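Local structure of nicking enzyme (Staphylococcus aureus, 4HT4) at residues Ala1-Phe5 against Arg188-Asp192; Leu67-Val71 against Leu133-Leu137; Glu101-Phe106 against Val175-His179. The protein probably nicks plasmid DNA to start conjugative transfer, a task of the N-terminal relaxase domain held here with a DNA hairpin. The protein carries 1 engineered substitution. One frame throughout, in Å; residues are numbered along the deposited sequence.

Contact 1: Ala1-Phe5 against Arg188-Asp192; sequences AMYHF and RVSAD. With nucleotides of chain B.
Loop 188-192, after helix 162-182, meets segment 1-5, which leads extended into edge strand 5-11. V189 and S190 are extended until A191 (phi/psi -98°/-39°) bends the chain; Y3 and V189 have the nearest CA atoms, 6.1 Å apart. Van der Waals contacts centre on Y3, chi1 t. V189 CG2 lies 3.4 Å from Y3 N and 3.5 Å from Y3 CB, Y3 CB is 3.2 Å from S190 O, and V189 CG1 sits at the ring edge. A CH-pi contact places A191 CA 3.8 Å from the Y3 ring centroid, 10° off its normal, with A191 CB 3.5 Å from Y3 CZ. The contact brings the two ends of this relaxase domain together beside the bound DNA. Polar partners lie outside: Y3 OH bonds to R169 O, and A1 N to E93 and, at 2.8 Å, to O6 of DG25 of chain B. Selenomethionine M2 brings CE to 3.2 Å from O2 of DT24 of chain B, whose C4 lies over one face of the H4 ring.

Contact 2: Leu67-Val71 against Leu133-Leu137; sequences LWNKV and LLCTL
Helix-on-sheet packing defines this contact: helix 64-74 lies over strand 130-136, the central strand of the five-stranded antiparallel sheet and the one carrying nickel ligands H130 and H132. The axes of 67-71 and 133-136 approach to 10.8 Å at +43°, with V71 and T136 nearest in register (CA-CA 7.7 Å). V71 N bonds to L67 O at 2.9 Å, holding the helical turn. W68 has the largest covered area of these residues, 75 Å². Its CB starts sideways, but chi1 -58° (m) and chi2 111° swing the indole end to the strand, so that W68 CZ2 reaches L134 CB at 3.6 Å; NE1 is anchored by D118 of the adjacent strand. One turn apart, L67 (t, p) and V71 (t) both point toward the strand. T136, with chi1 p, keeps OG1 on I116 N and R138 O and turns its methyl to the helix: T136 CG2 lies 4.5 Å from L67 CD1, 4.4 Å from W68 CZ3 and 4.2 Å from V71 CG2.

Contact 3: Glu101-Phe106 against Val175-His179; sequences ELAKEF and VQNKH
H179 NE2 donates to E105 OE1 at 2.7 Å, with a nearly linear N-H...O angle of 170°, giving a directed polar link between segments 101-106 and 175-179. H179 chi1 is m, and E105 extends t, t. E105 OE2 forms a long salt bridge to K178 NZ at 3.9 Å. On the face of the H179 ring, L102 CA lies 3.9 Å from the centroid, 13° off the normal, a CH-pi contact. L102 CD1 reaches H179 CD2 at 3.5 Å and V175 CG1 at 3.8 Å. Within the helices, H179 N bonds to V175 O at 3.2 Å and E105 N to E101 O at 3.1 Å. N177 faces away, its OD1 accepting from V189 N. The short axes run at 147°, 10.0 Å apart, pairing L102 with H179 (CA-CA 6.6 Å) and F106 with V175 (6.8 Å). With L102 and V175 packed between the helices and E105 and K178 at the more exposed edge, this is an antiparallel helix pair in the helical layer beside the relaxase sheet.

How the contacts relate
Contact 2 is the core interface, with all six touching residues buried; contact 3 is partly buried and contact 1 lies at the surface, 19 Å from the chain's centre. The chemistry follows: apolar packing in contact 2, apolar packing plus a His-carboxylate bond and a long salt bridge in contact 3, and in contact 1 tyrosine packing, including a CH-pi contact, beside direct DNA contacts. Helix 162-182 is one partner in contact 3 and a neighbour that contact 1 packs on; the two touch, V189 N lying 2.6 Å from N177 OD1, a probable hydrogen bond. Contacts 2 and 3 lie on opposite sides of the centre, about 4 Å apart at their nearest atoms; their segments alternate along the sequence. Contact 1 spans both in sequence.

Contact 1: Ala1-Phe5 against Arg188-Asp192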
ATOM      1  N   ALA A   1       4.677  19.710   2.382  1.00 68.30           N
ATOM      2  CA  ALA A   1       4.686  20.775   3.379  1.00 60.80           C
ATOM      3  C   ALA A   1       3.839  20.410   4.593  1.00 71.84           C
ATOM      4  O   ALA A   1       3.442  21.285   5.361  1.00 86.01           O
ATOM      5  CB  ALA A   1       4.195  22.079   2.768  1.00 57.73           C
HETATM    6  N   MSE A   2       3.563  19.120   4.760  1.00 67.65           N
HETATM    7  CA  MSE A   2       2.745  18.654   5.875  1.00 72.91           C
HETATM    8  C   MSE A   2       2.876  17.143   6.059  1.00 67.26           C
HETATM    9  O   MSE A   2       2.999  16.400   5.085  1.00 69.71           O
HETATM   10  CB  MSE A   2       1.280  19.028   5.649  1.00 69.82           C
HETATM   11  CG  MSE A   2       0.467  19.172   6.923  1.00 72.11           C
HETATM   12 SE   MSE A   2      -1.424  19.377   6.528  1.00129.60          SE
HETATM   13  CE  MSE A   2      -1.684  17.684   5.601  1.00 86.38           C
ATOM     14  N   TYR A   3       2.847  16.693   7.310  1.00 62.90           N
ATOM     15  CA  TYR A   3       2.981  15.272   7.610  1.00 64.05           C
ATOM     16  C   TYR A   3       1.632  14.599   7.817  1.00 67.16           C
ATOM     17  O   TYR A   3       0.793  15.078   8.581  1.00 76.18           O
ATOM     18  CB  TYR A   3       3.847  15.059   8.851  1.00 69.23           C
ATOM     19  CG  TYR A   3       4.202  13.612   9.113  1.00 73.92           C
ATOM     20  CD1 TYR A   3       5.343  13.048   8.557  1.00 64.12           C
ATOM     21  CD2 TYR A   3       3.402  12.811   9.918  1.00 70.22           C
ATOM     22  CE1 TYR A   3       5.675  11.725   8.793  1.00 77.15           C
ATOM     23  CE2 TYR A   3       3.726  11.488  10.159  1.00 62.79           C
ATOM     24  CZ  TYR A   3       4.862  10.951   9.595  1.00 72.29           C
ATOM     25  OH  TYR A   3       5.188   9.636   9.833  1.00 66.21           O
ATOM     26  N   HIS A   4       1.434  13.476   7.137  1.00 71.09           N
ATOM     27  CA  HIS A   4       0.261  12.646   7.362  1.00 67.53           C
ATOM     28  C   HIS A   4       0.568  11.190   7.054  1.00 69.02           C
ATOM     29  O   HIS A   4       0.921  10.843   5.928  1.00 63.21           O
ATOM     30  CB  HIS A   4      -0.924  13.116   6.523  1.00 76.87           C
ATOM     31  CG  HIS A   4      -2.128  12.234   6.642  1.00 92.42           C
ATOM     32  ND1 HIS A   4      -2.798  12.049   7.833  1.00 81.10           N
ATOM     33  CD2 HIS A   4      -2.774  11.477   5.725  1.00 78.12           C
ATOM     34  CE1 HIS A   4      -3.810  11.220   7.641  1.00 81.61           C
ATOM     35  NE2 HIS A   4      -3.817  10.859   6.370  1.00 84.02           N
ATOM     36  N   PHE A   5       0.430  10.341   8.065  1.00 72.56           N
ATOM     37  CA  PHE A   5       0.672   8.916   7.904  1.00 72.63           C
ATOM     38  C   PHE A   5      -0.440   8.123   8.573  1.00 69.18           C
ATOM     39  O   PHE A   5      -0.641   8.222   9.783  1.00 73.46           O
ATOM     40  CB  PHE A   5       2.027   8.538   8.505  1.00 76.70           C
ATOM     41  CG  PHE A   5       2.375   7.083   8.357  1.00 65.20           C
ATOM     42  CD1 PHE A   5       3.037   6.628   7.232  1.00 62.84           C
ATOM     43  CD2 PHE A   5       2.050   6.174   9.350  1.00 62.36           C
ATOM     44  CE1 PHE A   5       3.362   5.294   7.097  1.00 68.17           C
ATOM     45  CE2 PHE A   5       2.371   4.840   9.219  1.00 58.40           C
ATOM     46  CZ  PHE A   5       3.027   4.401   8.092  1.00 57.49           C
ATOM     47  N   ARG A 188      10.981  21.211   5.865  1.00 66.25           N
ATOM     48  CA  ARG A 188      11.096  19.818   6.279  1.00 62.83           C
ATOM     49  C   ARG A 188       9.841  19.391   7.030  1.00 70.60           C
ATOM     50  O   ARG A 188       8.926  20.192   7.223  1.00 64.81           O
ATOM     51  CB  ARG A 188      12.339  19.609   7.145  1.00 66.92           C
ATOM     52  CG  ARG A 188      13.637  20.026   6.470  1.00 69.16           C
ATOM     53  CD  ARG A 188      13.861  19.257   5.177  1.00 57.86           C
ATOM     54  NE  ARG A 188      14.498  20.084   4.156  1.00 67.33           N
ATOM     55  CZ  ARG A 188      15.811  20.154   3.961  1.00 71.10           C
ATOM     56  NH1 ARG A 188      16.637  19.445   4.718  1.00 70.76           N
ATOM     57  NH2 ARG A 188      16.299  20.934   3.005  1.00 60.48           N
ATOM     58  N   VAL A 189       9.794  18.132   7.457  1.00 70.63           N
ATOM     59  CA  VAL A 189       8.592  17.609   8.099  1.00 69.57           C
ATOM     60  C   VAL A 189       8.899  16.695   9.290  1.00 64.55           C
ATOM     61  O   VAL A 189       9.961  16.074   9.352  1.00 64.17           O
ATOM     62  CB  VAL A 189       7.680  16.895   7.076  1.00 60.74           C
ATOM     63  CG1 VAL A 189       7.920  15.393   7.086  1.00 69.77           C
ATOM     64  CG2 VAL A 189       6.225  17.209   7.360  1.00 65.00           C
ATOM     65  N   SER A 190       7.965  16.629  10.236  1.00 56.94           N
ATOM     66  CA  SER A 190       8.151  15.849  11.456  1.00 66.50           C
ATOM     67  C   SER A 190       6.954  14.946  11.731  1.00 71.58           C
ATOM     68  O   SER A 190       5.833  15.245  11.322  1.00 73.72           O
ATOM     69  CB  SER A 190       8.392  16.771  12.654  1.00 75.05           C
ATOM     70  OG  SER A 190       8.518  16.028  13.854  1.00 70.19           O
ATOM     71  N   ALA A 191       7.198  13.848  12.438  1.00 71.40           N
ATOM     72  CA  ALA A 191       6.170  12.841  12.677  1.00 66.29           C
ATOM     73  C   ALA A 191       5.494  12.981  14.040  1.00 73.52           C
ATOM     74  O   ALA A 191       4.284  12.793  14.160  1.00 84.57           O
ATOM     75  CB  ALA A 191       6.757  11.447  12.522  1.00 63.48           C
ATOM     76  N   ASP A 192       6.277  13.305  15.063  1.00 76.67           N
ATOM     77  CA  ASP A 192       5.765  13.373  16.429  1.00 79.93           C
ATOM     78  C   ASP A 192       4.827  14.553  16.670  1.00 77.72           C
ATOM     79  O   ASP A 192       4.568  15.350  15.767  1.00 82.21           O
ATOM     80  CB  ASP A 192       6.921  13.404  17.432  1.00 82.11           C
TER
ATOM     81  P    DT B  24      -6.433  18.368  12.417  1.00 86.88           P
ATOM     82  OP1  DT B  24      -5.926  19.080  13.611  1.00 79.77           O
ATOM     83  OP2  DT B  24      -7.890  18.221  12.213  1.00 80.62           O
ATOM     84  O5'  DT B  24      -5.833  19.053  11.105  1.00 77.66           O
ATOM     85  C5'  DT B  24      -4.428  19.127  10.923  1.00 67.51           C
ATOM     86  C4'  DT B  24      -4.100  19.150   9.443  1.00 71.96           C
ATOM     87  O4'  DT B  24      -4.014  17.791   8.952  1.00 88.88           O
ATOM     88  C3'  DT B  24      -5.136  19.870   8.584  1.00 74.80           C
ATOM     89  O3'  DT B  24      -4.494  20.852   7.781  1.00 77.11           O
ATOM     90  C2'  DT B  24      -5.770  18.760   7.747  1.00 80.96           C
ATOM     91  C1'  DT B  24      -4.659  17.717   7.701  1.00 78.60           C
ATOM     92  N1   DT B  24      -5.139  16.324   7.511  1.00 76.74           N
ATOM     93  C2   DT B  24      -5.055  15.752   6.264  1.00 79.76           C
ATOM     94  O2   DT B  24      -4.606  16.331   5.294  1.00 89.41           O
ATOM     95  N3   DT B  24      -5.522  14.467   6.190  1.00 76.20           N
ATOM     96  C4   DT B  24      -6.050  13.710   7.217  1.00 77.90           C
ATOM     97  O4   DT B  24      -6.445  12.562   7.052  1.00 89.96           O
ATOM     98  C5   DT B  24      -6.109  14.368   8.495  1.00 80.03           C
ATOM     99  C7   DT B  24      -6.666  13.646   9.683  1.00 71.17           C
ATOM    100  C6   DT B  24      -5.657  15.625   8.582  1.00 83.38           C
ATOM    101  P    DG B  25      -5.170  22.296   7.582  1.00 86.61           P
ATOM    102  OP1  DG B  25      -4.086  23.303   7.615  1.00 95.23           O
ATOM    103  OP2  DG B  25      -6.306  22.404   8.525  1.00 83.47           O
ATOM    104  O5'  DG B  25      -5.762  22.237   6.099  1.00 74.55           O
ATOM    105  C5'  DG B  25      -4.855  22.226   5.010  1.00 73.45           C
ATOM    106  C4'  DG B  25      -5.454  21.530   3.806  1.00 66.89           C
ATOM    107  O4'  DG B  25      -4.472  21.546   2.740  1.00 75.65           O
ATOM    108  C3'  DG B  25      -5.751  20.054   4.002  1.00 85.21           C
ATOM    109  O3'  DG B  25      -6.545  19.599   2.921  1.00 86.49           O
ATOM    110  C2'  DG B  25      -4.341  19.504   3.882  1.00 82.83           C
ATOM    111  C1'  DG B  25      -3.900  20.256   2.629  1.00 86.16           C
ATOM    112  N9   DG B  25      -2.456  20.400   2.473  1.00 87.63           N
ATOM    113  C8   DG B  25      -1.714  21.529   2.719  1.00 78.91           C
ATOM    114  N7   DG B  25      -0.442  21.369   2.484  1.00 87.10           N
ATOM    115  C5   DG B  25      -0.333  20.053   2.053  1.00 77.99           C
ATOM    116  C6   DG B  25       0.808  19.319   1.656  1.00 68.45           C
ATOM    117  O6   DG B  25       1.989  19.696   1.604  1.00 69.84           O
ATOM    118  N1   DG B  25       0.474  18.017   1.294  1.00 82.40           N
ATOM    119  C2   DG B  25      -0.799  17.495   1.313  1.00 70.31           C
ATOM    120  N2   DG B  25      -0.913  16.217   0.927  1.00 66.75           N
ATOM    121  N3   DG B  25      -1.878  18.173   1.684  1.00 69.54           N
ATOM    122  C4   DG B  25      -1.568  19.443   2.040  1.00 86.52           C
TER

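Contact 2: Leu67-Val71 against Leu133-Leu137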
ATOM      1  N   LEU A  67      -3.600 -10.748  -8.366  1.00 74.93           N
ATOM      2  CA  LEU A  67      -3.059 -10.560  -7.025  1.00 56.40           C
ATOM      3  C   LEU A  67      -4.115 -10.654  -5.927  1.00 60.67           C
ATOM      4  O   LEU A  67      -4.015 -11.497  -5.038  1.00 59.14           O
ATOM      5  CB  LEU A  67      -2.328  -9.219  -6.933  1.00 67.97           C
ATOM      6  CG  LEU A  67      -1.853  -8.791  -5.544  1.00 67.97           C
ATOM      7  CD1 LEU A  67      -0.851  -9.789  -4.991  1.00 63.56           C
ATOM      8  CD2 LEU A  67      -1.255  -7.394  -5.591  1.00 63.04           C
ATOM      9  N   TRP A  68      -5.127  -9.797  -5.998  1.00 57.09           N
ATOM     10  CA  TRP A  68      -6.106  -9.697  -4.920  1.00 60.74           C
ATOM     11  C   TRP A  68      -7.130 -10.830  -4.908  1.00 70.39           C
ATOM     12  O   TRP A  68      -7.825 -11.031  -3.911  1.00 78.06           O
ATOM     13  CB  TRP A  68      -6.785  -8.328  -4.939  1.00 65.63           C
ATOM     14  CG  TRP A  68      -5.796  -7.218  -4.809  1.00 72.31           C
ATOM     15  CD1 TRP A  68      -5.449  -6.313  -5.767  1.00 68.12           C
ATOM     16  CD2 TRP A  68      -4.993  -6.914  -3.661  1.00 59.96           C
ATOM     17  NE1 TRP A  68      -4.495  -5.452  -5.283  1.00 70.24           N
ATOM     18  CE2 TRP A  68      -4.197  -5.802  -3.992  1.00 60.61           C
ATOM     19  CE3 TRP A  68      -4.878  -7.470  -2.383  1.00 57.29           C
ATOM     20  CZ2 TRP A  68      -3.298  -5.235  -3.095  1.00 72.26           C
ATOM     21  CZ3 TRP A  68      -3.985  -6.905  -1.493  1.00 62.69           C
ATOM     22  CH2 TRP A  68      -3.207  -5.800  -1.852  1.00 67.50           C
ATOM     23  N   ASN A  69      -7.224 -11.567  -6.010  1.00 67.86           N
ATOM     24  CA  ASN A  69      -8.012 -12.792  -6.022  1.00 69.30           C
ATOM     25  C   ASN A  69      -7.218 -13.916  -5.377  1.00 64.37           C
ATOM     26  O   ASN A  69      -7.772 -14.770  -4.687  1.00 64.95           O
ATOM     27  CB  ASN A  69      -8.417 -13.180  -7.445  1.00 72.15           C
ATOM     28  CG  ASN A  69      -9.554 -12.335  -7.977  1.00 71.04           C
ATOM     29  OD1 ASN A  69     -10.724 -12.599  -7.696  1.00 61.79           O
ATOM     30  ND2 ASN A  69      -9.218 -11.311  -8.752  1.00 65.48           N
ATOM     31  N   LYS A  70      -5.909 -13.903  -5.610  1.00 63.74           N
ATOM     32  CA  LYS A  70      -5.009 -14.860  -4.982  1.00 68.62           C
ATOM     33  C   LYS A  70      -4.970 -14.608  -3.480  1.00 67.55           C
ATOM     34  O   LYS A  70      -4.847 -15.539  -2.687  1.00 63.82           O
ATOM     35  CB  LYS A  70      -3.606 -14.738  -5.574  1.00 66.07           C
ATOM     36  CG  LYS A  70      -2.628 -15.796  -5.092  1.00 68.40           C
ATOM     37  CD  LYS A  70      -2.969 -17.163  -5.663  1.00 88.25           C
ATOM     38  CE  LYS A  70      -1.926 -18.197  -5.270  1.00 88.11           C
ATOM     39  NZ  LYS A  70      -2.221 -19.534  -5.854  1.00 75.71           N
ATOM     40  N   VAL A  71      -5.080 -13.339  -3.100  1.00 65.83           N
ATOM     41  CA  VAL A  71      -5.118 -12.956  -1.694  1.00 64.41           C
ATOM     42  C   VAL A  71      -6.436 -13.382  -1.058  1.00 61.11           C
ATOM     43  O   VAL A  71      -6.449 -13.989   0.012  1.00 64.05           O
ATOM     44  CB  VAL A  71      -4.919 -11.441  -1.511  1.00 64.19           C
ATOM     45  CG1 VAL A  71      -5.199 -11.034  -0.073  1.00 55.83           C
ATOM     46  CG2 VAL A  71      -3.510 -11.042  -1.913  1.00 48.73           C
ATOM     47  N   LEU A 133      -1.497   2.948  -0.289  1.00 48.88           N
ATOM     48  CA  LEU A 133      -0.642   1.775  -0.437  1.00 61.41           C
ATOM     49  C   LEU A 133      -1.299   0.513   0.121  1.00 60.81           C
ATOM     50  O   LEU A 133      -1.328   0.303   1.334  1.00 52.93           O
ATOM     51  CB  LEU A 133       0.716   1.999   0.235  1.00 63.20           C
ATOM     52  CG  LEU A 133       1.721   2.931  -0.448  1.00 66.70           C
ATOM     53  CD1 LEU A 133       1.418   4.392  -0.157  1.00 60.93           C
ATOM     54  CD2 LEU A 133       3.136   2.581  -0.017  1.00 55.18           C
ATOM     55  N   LEU A 134      -1.828  -0.319  -0.771  1.00 58.86           N
ATOM     56  CA  LEU A 134      -2.394  -1.605  -0.378  1.00 64.38           C
ATOM     57  C   LEU A 134      -1.302  -2.660  -0.268  1.00 61.67           C
ATOM     58  O   LEU A 134      -0.652  -3.002  -1.258  1.00 53.08           O
ATOM     59  CB  LEU A 134      -3.458  -2.060  -1.377  1.00 68.02           C
ATOM     60  CG  LEU A 134      -4.912  -1.771  -1.015  1.00 61.07           C
ATOM     61  CD1 LEU A 134      -5.841  -2.318  -2.084  1.00 50.52           C
ATOM     62  CD2 LEU A 134      -5.247  -2.371   0.339  1.00 60.89           C
ATOM     63  N   CYS A 135      -1.111  -3.179   0.939  1.00 66.52           N
ATOM     64  CA  CYS A 135      -0.043  -4.134   1.203  1.00 69.93           C
ATOM     65  C   CYS A 135      -0.593  -5.476   1.671  1.00 64.64           C
ATOM     66  O   CYS A 135      -1.576  -5.532   2.411  1.00 64.59           O
ATOM     67  CB  CYS A 135       0.909  -3.571   2.256  1.00 67.05           C
ATOM     68  SG  CYS A 135       1.556  -1.930   1.868  1.00 73.93           S
ATOM     69  N   THR A 136       0.049  -6.556   1.237  1.00 67.99           N
ATOM     70  CA  THR A 136      -0.348  -7.898   1.644  1.00 63.07           C
ATOM     71  C   THR A 136      -0.013  -8.138   3.113  1.00 62.58           C
ATOM     72  O   THR A 136       0.902  -7.523   3.659  1.00 72.16           O
ATOM     73  CB  THR A 136       0.335  -8.976   0.785  1.00 55.41           C
ATOM     74  OG1 THR A 136       1.758  -8.832   0.873  1.00 66.50           O
ATOM     75  CG2 THR A 136      -0.094  -8.844  -0.668  1.00 51.51           C
ATOM     76  N   LEU A 137      -0.759  -9.035   3.748  1.00 59.42           N
ATOM     77  CA  LEU A 137      -0.550  -9.342   5.157  1.00 62.69           C
ATOM     78  C   LEU A 137       0.264 -10.622   5.328  1.00 59.83           C
ATOM     79  O   LEU A 137       0.553 -11.041   6.449  1.00 56.58           O
ATOM     80  CB  LEU A 137      -1.890  -9.476   5.881  1.00 63.10           C
ATOM     81  CG  LEU A 137      -2.816  -8.259   5.883  1.00 53.61           C
ATOM     82  CD1 LEU A 137      -4.119  -8.592   6.581  1.00 65.06           C
ATOM     83  CD2 LEU A 137      -2.144  -7.083   6.557  1.00 62.19           C
TER

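Contact 3: Glu101-Phe106 against Val175-His179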
ATOM      1  N   GLU A 101       8.377   9.652  -7.630  1.00 72.11           N
ATOM      2  CA  GLU A 101       9.623   9.040  -7.179  1.00 74.88           C
ATOM      3  C   GLU A 101       9.709   8.976  -5.658  1.00 67.91           C
ATOM      4  O   GLU A 101      10.283   8.040  -5.099  1.00 68.56           O
ATOM      5  CB  GLU A 101      10.830   9.793  -7.746  1.00 73.73           C
ATOM      6  CG  GLU A 101      10.902   9.797  -9.265  1.00 79.48           C
ATOM      7  CD  GLU A 101      11.194   8.425  -9.849  1.00106.99           C
ATOM      8  OE1 GLU A 101      10.905   8.215 -11.045  1.00100.22           O
ATOM      9  OE2 GLU A 101      11.724   7.560  -9.117  1.00105.63           O
ATOM     10  N   LEU A 102       9.130   9.971  -4.995  1.00 67.53           N
ATOM     11  CA  LEU A 102       9.092  10.001  -3.538  1.00 72.96           C
ATOM     12  C   LEU A 102       8.242   8.859  -2.994  1.00 75.73           C
ATOM     13  O   LEU A 102       8.689   8.092  -2.141  1.00 83.01           O
ATOM     14  CB  LEU A 102       8.546  11.342  -3.046  1.00 68.37           C
ATOM     15  CG  LEU A 102       8.229  11.434  -1.553  1.00 62.32           C
ATOM     16  CD1 LEU A 102       9.476  11.176  -0.727  1.00 60.98           C
ATOM     17  CD2 LEU A 102       7.627  12.789  -1.213  1.00 60.75           C
ATOM     18  N   ALA A 103       7.016   8.751  -3.497  1.00 73.53           N
ATOM     19  CA  ALA A 103       6.100   7.706  -3.062  1.00 73.67           C
ATOM     20  C   ALA A 103       6.583   6.330  -3.505  1.00 68.25           C
ATOM     21  O   ALA A 103       6.344   5.332  -2.825  1.00 72.44           O
ATOM     22  CB  ALA A 103       4.701   7.974  -3.591  1.00 69.78           C
ATOM     23  N   LYS A 104       7.260   6.281  -4.647  1.00 68.64           N
ATOM     24  CA  LYS A 104       7.779   5.023  -5.166  1.00 75.28           C
ATOM     25  C   LYS A 104       8.878   4.464  -4.267  1.00 76.04           C
ATOM     26  O   LYS A 104       8.953   3.256  -4.046  1.00 74.71           O
ATOM     27  CB  LYS A 104       8.309   5.196  -6.592  1.00 74.43           C
ATOM     28  CG  LYS A 104       8.901   3.923  -7.177  1.00 83.32           C
ATOM     29  CD  LYS A 104       9.585   4.166  -8.511  1.00 94.27           C
ATOM     30  CE  LYS A 104       8.589   4.200  -9.659  1.00 83.74           C
ATOM     31  NZ  LYS A 104       9.287   4.235 -10.976  1.00 81.98           N
ATOM     32  N   GLU A 105       9.725   5.347  -3.745  1.00 84.40           N
ATOM     33  CA  GLU A 105      10.846   4.917  -2.915  1.00 83.23           C
ATOM     34  C   GLU A 105      10.392   4.324  -1.584  1.00 79.04           C
ATOM     35  O   GLU A 105      10.885   3.277  -1.163  1.00 86.59           O
ATOM     36  CB  GLU A 105      11.822   6.069  -2.664  1.00 65.12           C
ATOM     37  CG  GLU A 105      12.989   5.681  -1.767  1.00 78.22           C
ATOM     38  CD  GLU A 105      14.046   6.759  -1.670  1.00 83.53           C
ATOM     39  OE1 GLU A 105      13.927   7.778  -2.383  1.00 88.85           O
ATOM     40  OE2 GLU A 105      14.998   6.586  -0.880  1.00 78.47           O
ATOM     41  N   PHE A 106       9.456   4.997  -0.924  1.00 69.83           N
ATOM     42  CA  PHE A 106       8.952   4.530   0.360  1.00 72.31           C
ATOM     43  C   PHE A 106       8.204   3.211   0.209  1.00 71.41           C
ATOM     44  O   PHE A 106       8.227   2.366   1.104  1.00 69.10           O
ATOM     45  CB  PHE A 106       8.040   5.578   0.994  1.00 58.71           C
ATOM     46  CG  PHE A 106       7.431   5.139   2.293  1.00 56.20           C
ATOM     47  CD1 PHE A 106       8.181   5.136   3.455  1.00 55.38           C
ATOM     48  CD2 PHE A 106       6.112   4.722   2.352  1.00 54.96           C
ATOM     49  CE1 PHE A 106       7.628   4.732   4.652  1.00 54.04           C
ATOM     50  CE2 PHE A 106       5.553   4.316   3.549  1.00 53.78           C
ATOM     51  CZ  PHE A 106       6.312   4.321   4.700  1.00 57.55           C
ATOM     52  N   VAL A 175      12.468   9.810   4.543  1.00 63.64           N
ATOM     53  CA  VAL A 175      12.418   9.711   3.089  1.00 72.14           C
ATOM     54  C   VAL A 175      11.863  10.991   2.470  1.00 66.16           C
ATOM     55  O   VAL A 175      12.397  11.494   1.481  1.00 69.11           O
ATOM     56  CB  VAL A 175      11.580   8.500   2.628  1.00 59.77           C
ATOM     57  CG1 VAL A 175      11.384   8.524   1.120  1.00 46.70           C
ATOM     58  CG2 VAL A 175      12.251   7.204   3.054  1.00 40.02           C
ATOM     59  N   GLN A 176      10.798  11.521   3.062  1.00 61.87           N
ATOM     60  CA  GLN A 176      10.174  12.736   2.557  1.00 67.51           C
ATOM     61  C   GLN A 176      11.099  13.941   2.699  1.00 70.68           C
ATOM     62  O   GLN A 176      11.243  14.731   1.765  1.00 67.08           O
ATOM     63  CB  GLN A 176       8.853  13.003   3.276  1.00 65.14           C
ATOM     64  CG  GLN A 176       8.111  14.217   2.759  1.00 71.28           C
ATOM     65  CD  GLN A 176       6.756  14.388   3.409  1.00 64.66           C
ATOM     66  OE1 GLN A 176       6.372  13.611   4.284  1.00 64.07           O
ATOM     67  NE2 GLN A 176       6.022  15.407   2.984  1.00 60.52           N
ATOM     68  N   ASN A 177      11.720  14.076   3.868  1.00 71.92           N
ATOM     69  CA  ASN A 177      12.664  15.160   4.113  1.00 58.33           C
ATOM     70  C   ASN A 177      13.858  15.107   3.168  1.00 65.48           C
ATOM     71  O   ASN A 177      14.398  16.140   2.775  1.00 73.99           O
ATOM     72  CB  ASN A 177      13.145  15.145   5.566  1.00 51.82           C
ATOM     73  CG  ASN A 177      12.087  15.629   6.537  1.00 63.85           C
ATOM     74  OD1 ASN A 177      11.227  16.437   6.187  1.00 64.82           O
ATOM     75  ND2 ASN A 177      12.147  15.138   7.769  1.00 57.09           N
ATOM     76  N   LYS A 178      14.261  13.893   2.807  1.00 60.29           N
ATOM     77  CA  LYS A 178      15.371  13.695   1.885  1.00 60.20           C
ATOM     78  C   LYS A 178      15.032  14.246   0.505  1.00 66.96           C
ATOM     79  O   LYS A 178      15.840  14.941  -0.111  1.00 72.63           O
ATOM     80  CB  LYS A 178      15.718  12.211   1.784  1.00 67.37           C
ATOM     81  CG  LYS A 178      16.789  11.889   0.759  1.00 73.94           C
ATOM     82  CD  LYS A 178      17.027  10.391   0.674  1.00 88.32           C
ATOM     83  CE  LYS A 178      18.043  10.050  -0.401  1.00 90.23           C
ATOM     84  NZ  LYS A 178      18.275   8.582  -0.484  1.00 87.51           N
ATOM     85  N   HIS A 179      13.832  13.935   0.027  1.00 75.09           N
ATOM     86  CA  HIS A 179      13.384  14.419  -1.275  1.00 77.38           C
ATOM     87  C   HIS A 179      13.096  15.914  -1.250  1.00 68.03           C
ATOM     88  O   HIS A 179      13.230  16.595  -2.266  1.00 72.74           O
ATOM     89  CB  HIS A 179      12.149  13.647  -1.741  1.00 71.69           C
ATOM     90  CG  HIS A 179      12.467  12.324  -2.361  1.00 68.41           C
ATOM     91  ND1 HIS A 179      12.440  12.116  -3.724  1.00 68.96           N
ATOM     92  CD2 HIS A 179      12.829  11.142  -1.809  1.00 71.18           C
ATOM     93  CE1 HIS A 179      12.767  10.865  -3.984  1.00 82.48           C
ATOM     94  NE2 HIS A 179      13.008  10.250  -2.839  1.00 65.92           N
TER